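Local structure of precorrin-6y methylase (Rhodobacter capsulatus, 3NJR) at residues Ser68-Trp73 with Pro104-Val109; Leu58-Gly63 with Ala115-Leu120; Ala45-Ala50 with Val151-Thr156; Thr82-Pro85 with Arg89-Asn92. The protein is the C-terminal domain of an enzyme that methylates precorrin-6Y at C5 and C15 with S-adenosyl-L-methionine, and decarboxylates it, in cobalamin biosynthesis. All blocks are in the same frame, centred on the assembly; numbering follows the deposited sequence.

All four contacts reach one mixed beta sheet, and three of them also touch the bound S-adenosyl-L-homocysteine: interaction 1 at its carboxylate, interaction 2 beside its adenine and interaction 4 at its ribose hydroxyls. Interactions 1 and 4 have centres about 10 Å apart and meet where Ser-70 OG lies 2.8 Å from Thr-82 OG1. The same hydroxyl reaches interaction 2, with Ser-70 OG 2.9 Å from Asp-61 OD2. Interactions 2 and 4 are joined by strand pairing between 58-62 and 79-84, their centres about 12 Å apart. Interaction 3 lies farther along the sheet, its centre about 19 Å from that of interaction 4; through Leu-48 it packs on helix 68-75 of interaction 1.

Interaction 1. Residues Ser68-Trp73 with Pro104-Val109; sequences SVSVEW and PRMRAV. With SAH (S-adenosyl-L-homocysteine), chain C.
Met-106 reaches out from its strand and lays the thioether end of its side chain against Ser-70 and Val-71 on helix 68-75. Its CG stands anti to the backbone N (chi1 172°), and the chain stays extended beyond it, which carries SD and CE across to the helix. SD and CE both meet the beta carbon of Ser-70, Met-106 CE at 3.6 Å from Ser-70 CB. The methyl end also touches one branch of Val-71, with Met-106 CE 3.8 Å from Val-71 CG2, the two side chains running at a slant to each other. So the contact is purely van der Waals, with one thioether covering two successive helical residues. The hydroxyl of Ser-70 is used elsewhere, hydrogen-bonded to Thr-82 OG1 and Asp-61 OD2, which satisfies this buried polar group. Two residues earlier in the helix, Ser-68 directs its CB away from the strand, and its OG donates a 2.7 Å hydrogen bond to OXT of the S-adenosyl-L-homocysteine carboxylate. The helix therefore serves the ligand at its start and the packing further on. It lies over a sheet in which strand 106-110 is the outermost on this side within the chain and pairs with strand 79-84; Ile-97 of helix 87-99 also packs on Met-106, while Leu-48 and Leu-51 of helix 41-51 cover another side of helix 68-75.

Interaction 2. Residues Leu58-Gly63 with Ala115-Leu120; sequences LLWDIG and AALADL. With SAH (S-adenosyl-L-homocysteine), chain C.
Trp-60 and Leu-117 both start with CG beside the backbone N (chi1 -80° and -86°), and the indole then continues with chi2 near 5°, which brings the six-membered part of its ring up to the loop 115-120. Leu-117 meets that ring at a slant, neither over a face nor at an edge, with its CG 3.7 Å from Trp-60 CZ3. Leu-120 approaches differently: its CB sits 3.7 Å from Trp-60 CZ2, its CD1 lies above one ring face, offset toward the rim, and its carbonyl oxygen faces the ring edge in the plane of the indole. Residues 117 to 120 form a type I beta turn, with a 3.1 Å bond from Leu-120 N to Leu-117 O, and this puts both leucines beside the one ring. The ring's NE1 makes a weak hydrogen bond to the carbonyl of Pro-121, just past the turn.

Strand 58-62 is the first strand of the Rossmann-like methyltransferase fold and leads into the glycine-rich loop that receives the cofactor product, as in other class I methyltransferases. Gly-63, with a positive phi, opens that loop and places its CA next to the adenine, 3.2 Å from N3 of S-adenosyl-L-homocysteine. Just before it, Ile-62 works in two directions: CG2 faces the adenine, while CD1 meets Leu-117 CD2 at 4.0 Å, the side chains crossing at about a right angle. Leu-120 also packs on Ile-81 and Ile-83 of the neighbouring strand 79-84.

Interaction 3. Residues Ala45-Ala50 with Val151-Thr156; sequences ALTLAA and VANAVT
Val-151, Thr-47 and Ala-50 bury most of the surface here, where helix 41-51 lies on strand 149-154. The short helix and strand segments run nearly antiparallel, at 153°, with 9.0 Å between their axes. Val-151 points toward the helix and presents both branches to Ala-50, whose CB lies 3.8 Å from Val-151 CG2 and 3.9 Å from Val-151 CG1. With CG1 anti to the backbone N (chi1 177°), that branch also approaches the methyl of Thr-47, Val-151 CG1 standing 4.1 Å from Thr-47 CG2. The other branch of Thr-47, its OG1, faces Asn-153, two residues further along the strand, and accepts a weak hydrogen bond of 3.3 Å from Asn-153 ND2. Gln-199 of strand 188-203 packs on Thr-47 and Ala-50. Elsewhere on the helix, Ala-45, Leu-46 and Ala-49 pack on a second subunit.

The stronger partner of Thr-47 OG1 is the carbonyl of Met-43, one helical turn back. The hydroxyl must donate there, so it meets the amide of Asn-153 as acceptor. As the amide's OD1 is likewise bonded only weakly, to Gln-199, the polar edge of this contact looks lightly held beside its aliphatic part.

Interaction 4. Residues Thr82-Pro85 with Arg89-Asn92; sequences TIEP and RIEN. With SAH (S-adenosyl-L-homocysteine), chain C.
Glu-84 OE2 accepts two hydrogen bonds, one of 2.7 Å from O2' of S-adenosyl-L-homocysteine and one from the backbone N of Arg-86. The companion oxygen does the same, Glu-84 OE1 taking a 2.7 Å bond from O3' and one from Gly-65 N. One carboxylate thus reads both ribose hydroxyls while two backbone amides fix its rotation. The side chain gets there by leaving the strand with CG anti to the backbone N (chi1 167°) and then bending at chi2.

An acidic residue at the end of the second strand, holding the ribose diol, is a hallmark of class I methyltransferases. Here strand 79-84 and helix 87-99 open a beta-alpha-beta unit completed by strand 106-110. The helix packs on the aliphatic part of Glu-84, with Arg-89 CB 3.8 Å from Glu-84 CG. Beyond this the arginine bends at chi3 beside the ribose, and O3' lies over one face of its guanidinium. That group is turned 62° from the carboxylate plane and forms no salt bridge with it; its NE pairs with Asp-35 instead. The two opposite charges, with Glu-84 OE2 and Arg-89 NH1 4.9 Å apart, may still stabilise each other. Ile-90 covers the backbone side, sliding past Glu-84 in the reverse direction and setting its CG1 3.6 Å from Glu-84 O.

Interaction 1. Residues Ser68-Trp73 with Pro104-Val109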
# COMPACT_ATOMS: atom_id res chain seq x y z
N SER A 68 -3.79 -18.62 -18.90
CA SER A 68 -2.35 -18.53 -18.59
C SER A 68 -1.96 -19.31 -17.32
O SER A 68 -0.88 -19.89 -17.24
CB SER A 68 -1.90 -17.07 -18.49
OG SER A 68 -2.37 -16.47 -17.28
N VAL A 69 -2.85 -19.30 -16.32
CA VAL A 69 -2.63 -20.04 -15.09
C VAL A 69 -2.48 -21.54 -15.39
O VAL A 69 -1.55 -22.20 -14.88
CB VAL A 69 -3.78 -19.78 -14.08
CG1 VAL A 69 -3.78 -20.78 -12.96
CG2 VAL A 69 -3.66 -18.38 -13.54
N SER A 70 -3.39 -22.04 -16.24
CA SER A 70 -3.42 -23.45 -16.64
C SER A 70 -2.18 -23.83 -17.42
O SER A 70 -1.67 -24.95 -17.27
CB SER A 70 -4.64 -23.75 -17.52
OG SER A 70 -5.87 -23.68 -16.82
N VAL A 71 -1.70 -22.91 -18.26
CA VAL A 71 -0.53 -23.15 -19.10
C VAL A 71 0.67 -23.31 -18.18
O VAL A 71 1.35 -24.33 -18.21
CB VAL A 71 -0.33 -22.03 -20.15
CG1 VAL A 71 1.02 -22.13 -20.81
CG2 VAL A 71 -1.38 -22.09 -21.21
N GLU A 72 0.91 -22.32 -17.33
CA GLU A 72 1.96 -22.46 -16.31
C GLU A 72 1.77 -23.64 -15.32
O GLU A 72 2.75 -24.25 -14.88
CB GLU A 72 2.21 -21.12 -15.60
CG GLU A 72 2.38 -19.99 -16.59
CD GLU A 72 3.26 -18.86 -16.10
OE1 GLU A 72 2.95 -18.25 -15.06
OE2 GLU A 72 4.26 -18.55 -16.77
N TRP A 73 0.52 -23.99 -14.97
CA TRP A 73 0.29 -25.14 -14.10
C TRP A 73 0.72 -26.41 -14.81
O TRP A 73 1.44 -27.21 -14.23
CB TRP A 73 -1.16 -25.23 -13.66
CG TRP A 73 -1.60 -26.56 -13.06
CD1 TRP A 73 -2.04 -27.66 -13.75
CD2 TRP A 73 -1.71 -26.91 -11.66
NE1 TRP A 73 -2.38 -28.67 -12.87
CE2 TRP A 73 -2.19 -28.23 -11.59
CE3 TRP A 73 -1.43 -26.22 -10.46
CZ2 TRP A 73 -2.41 -28.89 -10.37
CZ3 TRP A 73 -1.64 -26.88 -9.25
CH2 TRP A 73 -2.13 -28.19 -9.22
N PRO A 104 -2.57 -33.16 -24.90
CA PRO A 104 -2.77 -34.30 -24.00
C PRO A 104 -3.08 -33.87 -22.54
O PRO A 104 -3.88 -34.50 -21.87
CB PRO A 104 -1.42 -35.03 -24.05
CG PRO A 104 -0.42 -33.95 -24.47
CD PRO A 104 -1.21 -33.13 -25.46
N ARG A 105 -2.43 -32.81 -22.06
CA ARG A 105 -2.46 -32.41 -20.65
C ARG A 105 -3.58 -31.40 -20.31
O ARG A 105 -4.03 -31.33 -19.17
CB ARG A 105 -1.13 -31.75 -20.30
CG ARG A 105 0.03 -32.68 -20.07
CD ARG A 105 1.26 -31.88 -19.62
NE ARG A 105 2.10 -32.54 -18.60
CZ ARG A 105 1.79 -33.66 -17.92
NH1 ARG A 105 0.65 -34.32 -18.11
NH2 ARG A 105 2.65 -34.13 -17.02
N MET A 106 -4.02 -30.62 -21.30
CA MET A 106 -4.87 -29.47 -21.05
C MET A 106 -6.10 -29.41 -21.96
O MET A 106 -5.97 -29.48 -23.18
CB MET A 106 -4.03 -28.20 -21.17
CG MET A 106 -4.78 -26.89 -21.12
SD MET A 106 -3.69 -25.54 -20.61
CE MET A 106 -4.62 -24.08 -21.12
N ARG A 107 -7.28 -29.29 -21.34
CA ARG A 107 -8.57 -29.20 -22.04
C ARG A 107 -9.26 -27.84 -21.90
O ARG A 107 -9.29 -27.26 -20.82
CB ARG A 107 -9.55 -30.22 -21.44
CG ARG A 107 -9.74 -31.50 -22.18
CD ARG A 107 -10.62 -32.44 -21.34
NE ARG A 107 -12.03 -32.04 -21.32
CZ ARG A 107 -12.96 -32.58 -20.52
NH1 ARG A 107 -12.63 -33.53 -19.65
NH2 ARG A 107 -14.22 -32.16 -20.59
N ALA A 108 -9.89 -27.35 -22.95
CA ALA A 108 -10.78 -26.21 -22.78
C ALA A 108 -12.23 -26.65 -22.78
O ALA A 108 -12.61 -27.50 -23.59
CB ALA A 108 -10.55 -25.17 -23.84
N VAL A 109 -13.01 -26.11 -21.86
CA VAL A 109 -14.46 -26.31 -21.83
C VAL A 109 -15.11 -24.93 -21.97
O VAL A 109 -14.93 -24.05 -21.12
CB VAL A 109 -14.93 -27.03 -20.52
CG1 VAL A 109 -16.45 -27.01 -20.39
CG2 VAL A 109 -14.44 -28.46 -20.48
N SAH C . -6.97 -16.17 -15.11
CA SAH C . -7.21 -15.43 -16.39
CB SAH C . -7.64 -13.99 -16.08
CG SAH C . -9.03 -13.66 -16.64
SD SAH C . -10.20 -13.50 -15.32
C SAH C . -5.97 -15.47 -17.26
O SAH C . -6.03 -15.34 -18.48
OXT SAH C . -4.86 -15.66 -16.79
C5' SAH C . -11.72 -13.04 -16.12
C4' SAH C . -12.33 -14.16 -16.99
O4' SAH C . -13.24 -15.01 -16.26
C3' SAH C . -13.14 -13.56 -18.13
O3' SAH C . -12.58 -13.98 -19.37
C2' SAH C . -14.55 -14.10 -17.99
O2' SAH C . -15.15 -14.45 -19.25
C1' SAH C . -14.37 -15.32 -17.10
N9 SAH C . -15.63 -15.65 -16.38
C8 SAH C . -16.53 -14.76 -15.90
N7 SAH C . -17.58 -15.39 -15.32
C5 SAH C . -17.38 -16.71 -15.42
C6 SAH C . -18.10 -17.94 -15.01
N6 SAH C . -19.28 -17.84 -14.37
N1 SAH C . -17.55 -19.16 -15.31
C2 SAH C . -16.38 -19.25 -15.96
N3 SAH C . -15.67 -18.17 -16.35
C4 SAH C . -16.10 -16.89 -16.12

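Interaction 2. Residues Leu58-Gly63 with Ala115-Leu120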
# COMPACT_ATOMS: atom_id res chain seq x y z
N LEU A 58 -4.37 -32.61 -11.05
CA LEU A 58 -5.39 -32.00 -11.93
C LEU A 58 -5.84 -30.66 -11.38
O LEU A 58 -6.06 -30.53 -10.17
CB LEU A 58 -6.58 -32.94 -12.13
CG LEU A 58 -7.82 -32.49 -12.93
CD1 LEU A 58 -7.56 -32.19 -14.40
CD2 LEU A 58 -8.91 -33.52 -12.83
N LEU A 59 -5.98 -29.67 -12.28
CA LEU A 59 -6.51 -28.34 -11.94
C LEU A 59 -7.87 -28.01 -12.61
O LEU A 59 -8.04 -28.15 -13.83
CB LEU A 59 -5.49 -27.24 -12.27
CG LEU A 59 -5.90 -25.77 -12.02
CD1 LEU A 59 -5.86 -25.37 -10.55
CD2 LEU A 59 -5.12 -24.78 -12.86
N TRP A 60 -8.83 -27.55 -11.81
CA TRP A 60 -9.98 -26.85 -12.36
C TRP A 60 -9.61 -25.39 -12.37
O TRP A 60 -9.33 -24.82 -11.33
CB TRP A 60 -11.24 -27.07 -11.49
CG TRP A 60 -11.92 -28.39 -11.72
CD1 TRP A 60 -11.50 -29.40 -12.53
CD2 TRP A 60 -13.14 -28.84 -11.12
NE1 TRP A 60 -12.38 -30.44 -12.49
CE2 TRP A 60 -13.40 -30.13 -11.62
CE3 TRP A 60 -14.04 -28.28 -10.20
CZ2 TRP A 60 -14.53 -30.87 -11.24
CZ3 TRP A 60 -15.15 -29.02 -9.81
CH2 TRP A 60 -15.39 -30.30 -10.34
N ASP A 61 -9.59 -24.77 -13.55
CA ASP A 61 -9.33 -23.34 -13.66
C ASP A 61 -10.62 -22.65 -14.06
O ASP A 61 -11.00 -22.66 -15.23
CB ASP A 61 -8.20 -23.07 -14.68
CG ASP A 61 -7.96 -21.56 -14.98
OD1 ASP A 61 -8.68 -20.67 -14.43
OD2 ASP A 61 -7.03 -21.27 -15.80
N ILE A 62 -11.31 -22.07 -13.08
CA ILE A 62 -12.56 -21.38 -13.37
C ILE A 62 -12.30 -19.93 -13.76
O ILE A 62 -11.61 -19.20 -13.04
CB ILE A 62 -13.55 -21.48 -12.21
CG1 ILE A 62 -13.96 -22.95 -12.00
CG2 ILE A 62 -14.78 -20.61 -12.49
CD1 ILE A 62 -14.18 -23.32 -10.56
N GLY A 63 -12.83 -19.52 -14.90
CA GLY A 63 -12.63 -18.16 -15.38
C GLY A 63 -11.36 -18.06 -16.20
O GLY A 63 -10.60 -17.09 -16.09
N ALA A 115 -22.42 -25.06 -13.83
CA ALA A 115 -22.91 -26.08 -14.79
C ALA A 115 -21.78 -26.85 -15.51
O ALA A 115 -21.81 -28.09 -15.54
CB ALA A 115 -23.92 -25.48 -15.80
N ALA A 116 -20.77 -26.16 -16.02
CA ALA A 116 -19.69 -26.81 -16.78
C ALA A 116 -18.81 -27.76 -15.98
O ALA A 116 -18.10 -28.59 -16.56
CB ALA A 116 -18.84 -25.79 -17.50
N LEU A 117 -18.87 -27.65 -14.66
CA LEU A 117 -18.08 -28.46 -13.74
C LEU A 117 -18.71 -29.81 -13.49
O LEU A 117 -18.03 -30.72 -13.02
CB LEU A 117 -18.00 -27.75 -12.39
CG LEU A 117 -16.93 -26.71 -12.12
CD1 LEU A 117 -16.55 -25.96 -13.38
CD2 LEU A 117 -17.37 -25.77 -11.02
N ALA A 118 -20.00 -29.93 -13.77
CA ALA A 118 -20.82 -31.07 -13.29
C ALA A 118 -20.38 -32.44 -13.77
O ALA A 118 -20.46 -33.40 -13.00
CB ALA A 118 -22.30 -30.84 -13.61
N ASP A 119 -19.96 -32.55 -15.03
CA ASP A 119 -19.48 -33.86 -15.51
C ASP A 119 -17.95 -34.02 -15.53
O ASP A 119 -17.42 -34.98 -16.11
CB ASP A 119 -20.08 -34.22 -16.88
CG ASP A 119 -19.74 -33.19 -17.97
OD1 ASP A 119 -19.13 -32.13 -17.65
OD2 ASP A 119 -20.12 -33.44 -19.16
N LEU A 120 -17.23 -33.08 -14.92
CA LEU A 120 -15.79 -33.14 -14.94
C LEU A 120 -15.30 -34.04 -13.82
O LEU A 120 -15.97 -34.16 -12.79
CB LEU A 120 -15.20 -31.74 -14.80
CG LEU A 120 -15.64 -30.75 -15.87
CD1 LEU A 120 -14.99 -29.40 -15.65
CD2 LEU A 120 -15.34 -31.29 -17.25
N SAH C . -6.97 -16.17 -15.11
CA SAH C . -7.21 -15.43 -16.39
CB SAH C . -7.64 -13.99 -16.08
CG SAH C . -9.03 -13.66 -16.64
SD SAH C . -10.20 -13.50 -15.32
C SAH C . -5.97 -15.47 -17.26
O SAH C . -6.03 -15.34 -18.48
OXT SAH C . -4.86 -15.66 -16.79
C5' SAH C . -11.72 -13.04 -16.12
C4' SAH C . -12.33 -14.16 -16.99
O4' SAH C . -13.24 -15.01 -16.26
C3' SAH C . -13.14 -13.56 -18.13
O3' SAH C . -12.58 -13.98 -19.37
C2' SAH C . -14.55 -14.10 -17.99
O2' SAH C . -15.15 -14.45 -19.25
C1' SAH C . -14.37 -15.32 -17.10
N9 SAH C . -15.63 -15.65 -16.38
C8 SAH C . -16.53 -14.76 -15.90
N7 SAH C . -17.58 -15.39 -15.32
C5 SAH C . -17.38 -16.71 -15.42
C6 SAH C . -18.10 -17.94 -15.01
N6 SAH C . -19.28 -17.84 -14.37
N1 SAH C . -17.55 -19.16 -15.31
C2 SAH C . -16.38 -19.25 -15.96
N3 SAH C . -15.67 -18.17 -16.35
C4 SAH C . -16.10 -16.89 -16.12

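Interaction 3. Residues Ala45-Ala50 with Val151-Thr156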
# COMPACT_ATOMS: atom_id res chain seq x y z
N ALA A 45 2.80 -15.57 -10.91
CA ALA A 45 3.76 -16.23 -10.04
C ALA A 45 3.17 -16.51 -8.66
O ALA A 45 3.29 -17.63 -8.14
CB ALA A 45 5.05 -15.42 -9.93
N LEU A 46 2.50 -15.53 -8.06
CA LEU A 46 2.00 -15.70 -6.68
C LEU A 46 0.97 -16.81 -6.60
O LEU A 46 1.00 -17.64 -5.67
CB LEU A 46 1.41 -14.42 -6.11
CG LEU A 46 2.44 -13.38 -5.72
CD1 LEU A 46 1.75 -12.03 -5.53
CD2 LEU A 46 3.24 -13.79 -4.48
N THR A 47 0.08 -16.81 -7.58
CA THR A 47 -1.00 -17.77 -7.68
C THR A 47 -0.44 -19.19 -7.84
O THR A 47 -0.70 -20.07 -7.00
CB THR A 47 -1.89 -17.39 -8.86
OG1 THR A 47 -2.42 -16.08 -8.63
CG2 THR A 47 -3.02 -18.38 -9.04
N LEU A 48 0.36 -19.42 -8.87
CA LEU A 48 1.01 -20.72 -8.97
C LEU A 48 1.77 -21.15 -7.74
O LEU A 48 1.71 -22.32 -7.36
CB LEU A 48 1.80 -20.87 -10.27
CG LEU A 48 0.72 -21.30 -11.27
CD1 LEU A 48 0.18 -20.14 -12.08
CD2 LEU A 48 1.25 -22.35 -12.15
N ALA A 49 2.44 -20.22 -7.06
CA ALA A 49 3.07 -20.56 -5.78
C ALA A 49 2.04 -21.12 -4.77
O ALA A 49 2.30 -22.14 -4.09
CB ALA A 49 3.80 -19.36 -5.20
N ALA A 50 0.87 -20.49 -4.70
CA ALA A 50 -0.21 -20.96 -3.83
C ALA A 50 -0.80 -22.30 -4.31
O ALA A 50 -1.18 -23.14 -3.50
CB ALA A 50 -1.32 -19.89 -3.74
N VAL A 151 -7.63 -21.78 -4.56
CA VAL A 151 -6.94 -20.50 -4.67
C VAL A 151 -7.79 -19.53 -5.47
O VAL A 151 -8.20 -19.81 -6.58
CB VAL A 151 -5.49 -20.66 -5.25
CG1 VAL A 151 -4.80 -19.30 -5.43
CG2 VAL A 151 -4.64 -21.57 -4.36
N ALA A 152 -8.05 -18.36 -4.88
CA ALA A 152 -8.89 -17.35 -5.53
C ALA A 152 -8.27 -15.96 -5.42
O ALA A 152 -7.72 -15.62 -4.39
CB ALA A 152 -10.25 -17.34 -4.91
N ASN A 153 -8.35 -15.19 -6.50
CA ASN A 153 -8.00 -13.75 -6.51
C ASN A 153 -9.26 -12.87 -6.54
O ASN A 153 -10.20 -13.16 -7.26
CB ASN A 153 -7.09 -13.42 -7.69
CG ASN A 153 -5.82 -14.29 -7.75
OD1 ASN A 153 -5.27 -14.69 -6.72
ND2 ASN A 153 -5.37 -14.58 -8.96
N ALA A 154 -9.29 -11.81 -5.75
CA ALA A 154 -10.41 -10.88 -5.75
C ALA A 154 -9.92 -9.46 -6.06
O ALA A 154 -8.92 -9.02 -5.51
CB ALA A 154 -11.10 -10.91 -4.41
N VAL A 155 -10.63 -8.74 -6.91
CA VAL A 155 -10.27 -7.33 -7.18
C VAL A 155 -11.43 -6.33 -6.97
O VAL A 155 -11.25 -5.11 -7.15
CB VAL A 155 -9.62 -7.17 -8.57
CG1 VAL A 155 -10.64 -7.37 -9.69
CG2 VAL A 155 -8.92 -5.82 -8.66
N THR A 156 -12.61 -6.84 -6.58
CA THR A 156 -13.75 -6.01 -6.18
C THR A 156 -13.99 -6.10 -4.67
O THR A 156 -13.65 -7.11 -4.04
CB THR A 156 -15.06 -6.40 -6.91
OG1 THR A 156 -15.52 -7.68 -6.45
CG2 THR A 156 -14.87 -6.43 -8.41

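Interaction 4. Residues Thr82-Pro85 with Arg89-Asn92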
# COMPACT_ATOMS: atom_id res chain seq x y z
N THR A 82 -9.93 -26.12 -18.26
CA THR A 82 -10.04 -24.66 -18.23
C THR A 82 -11.42 -24.23 -18.69
O THR A 82 -11.77 -24.46 -19.83
CB THR A 82 -8.96 -24.02 -19.14
OG1 THR A 82 -7.68 -24.55 -18.77
CG2 THR A 82 -8.94 -22.50 -19.02
N ILE A 83 -12.17 -23.58 -17.81
CA ILE A 83 -13.58 -23.25 -18.03
C ILE A 83 -13.77 -21.77 -18.35
O ILE A 83 -13.52 -20.93 -17.50
CB ILE A 83 -14.39 -23.51 -16.73
CG1 ILE A 83 -13.77 -24.64 -15.88
CG2 ILE A 83 -15.91 -23.66 -17.01
CD1 ILE A 83 -13.92 -26.03 -16.44
N GLU A 84 -14.22 -21.46 -19.57
CA GLU A 84 -14.46 -20.07 -20.00
C GLU A 84 -15.73 -19.96 -20.89
O GLU A 84 -15.89 -20.76 -21.84
CB GLU A 84 -13.21 -19.54 -20.73
CG GLU A 84 -13.34 -18.24 -21.52
CD GLU A 84 -13.77 -17.03 -20.67
OE1 GLU A 84 -13.05 -16.66 -19.72
OE2 GLU A 84 -14.83 -16.45 -20.98
N PRO A 85 -16.65 -19.00 -20.60
CA PRO A 85 -17.85 -18.93 -21.45
C PRO A 85 -17.60 -18.34 -22.83
O PRO A 85 -18.16 -18.84 -23.81
CB PRO A 85 -18.83 -18.05 -20.64
CG PRO A 85 -17.96 -17.28 -19.72
CD PRO A 85 -16.79 -18.16 -19.40
N ARG A 89 -12.45 -15.88 -26.29
CA ARG A 89 -11.37 -16.11 -25.32
C ARG A 89 -10.93 -17.57 -25.32
O ARG A 89 -9.74 -17.87 -25.18
CB ARG A 89 -11.79 -15.66 -23.92
CG ARG A 89 -12.08 -14.18 -23.85
CD ARG A 89 -12.10 -13.76 -22.42
NE ARG A 89 -11.64 -12.39 -22.22
CZ ARG A 89 -12.33 -11.46 -21.56
NH1 ARG A 89 -13.52 -11.74 -21.04
NH2 ARG A 89 -11.82 -10.24 -21.42
N ILE A 90 -11.90 -18.47 -25.48
CA ILE A 90 -11.63 -19.90 -25.67
C ILE A 90 -10.62 -20.13 -26.80
O ILE A 90 -9.70 -20.93 -26.68
CB ILE A 90 -12.96 -20.68 -25.92
CG1 ILE A 90 -13.63 -21.03 -24.58
CG2 ILE A 90 -12.75 -21.91 -26.84
CD1 ILE A 90 -13.21 -22.36 -23.98
N GLU A 91 -10.77 -19.38 -27.88
CA GLU A 91 -9.88 -19.45 -29.01
C GLU A 91 -8.42 -19.14 -28.63
O GLU A 91 -7.50 -19.82 -29.12
CB GLU A 91 -10.36 -18.47 -30.06
CG GLU A 91 -9.93 -18.83 -31.44
CD GLU A 91 -9.66 -17.59 -32.29
OE1 GLU A 91 -10.22 -16.51 -31.97
OE2 GLU A 91 -8.87 -17.71 -33.27
N ASN A 92 -8.22 -18.14 -27.77
CA ASN A 92 -6.91 -17.83 -27.20
C ASN A 92 -6.36 -18.96 -26.32
O ASN A 92 -5.17 -19.28 -26.40
CB ASN A 92 -6.93 -16.51 -26.42
CG ASN A 92 -6.98 -15.27 -27.32
OD1 ASN A 92 -7.50 -14.24 -26.91
ND2 ASN A 92 -6.45 -15.37 -28.55
N SAH C . -6.97 -16.17 -15.11
CA SAH C . -7.21 -15.43 -16.39
CB SAH C . -7.64 -13.99 -16.08
CG SAH C . -9.03 -13.66 -16.64
SD SAH C . -10.20 -13.50 -15.32
C SAH C . -5.97 -15.47 -17.26
O SAH C . -6.03 -15.34 -18.48
OXT SAH C . -4.86 -15.66 -16.79
C5' SAH C . -11.72 -13.04 -16.12
C4' SAH C . -12.33 -14.16 -16.99
O4' SAH C . -13.24 -15.01 -16.26
C3' SAH C . -13.14 -13.56 -18.13
O3' SAH C . -12.58 -13.98 -19.37
C2' SAH C . -14.55 -14.10 -17.99
O2' SAH C . -15.15 -14.45 -19.25
C1' SAH C . -14.37 -15.32 -17.10
N9 SAH C . -15.63 -15.65 -16.38
C8 SAH C . -16.53 -14.76 -15.90
N7 SAH C . -17.58 -15.39 -15.32
C5 SAH C . -17.38 -16.71 -15.42
C6 SAH C . -18.10 -17.94 -15.01
N6 SAH C . -19.28 -17.84 -14.37
N1 SAH C . -17.55 -19.16 -15.31
C2 SAH C . -16.38 -19.25 -15.96
N3 SAH C . -15.67 -18.17 -16.35
C4 SAH C . -16.10 -16.89 -16.12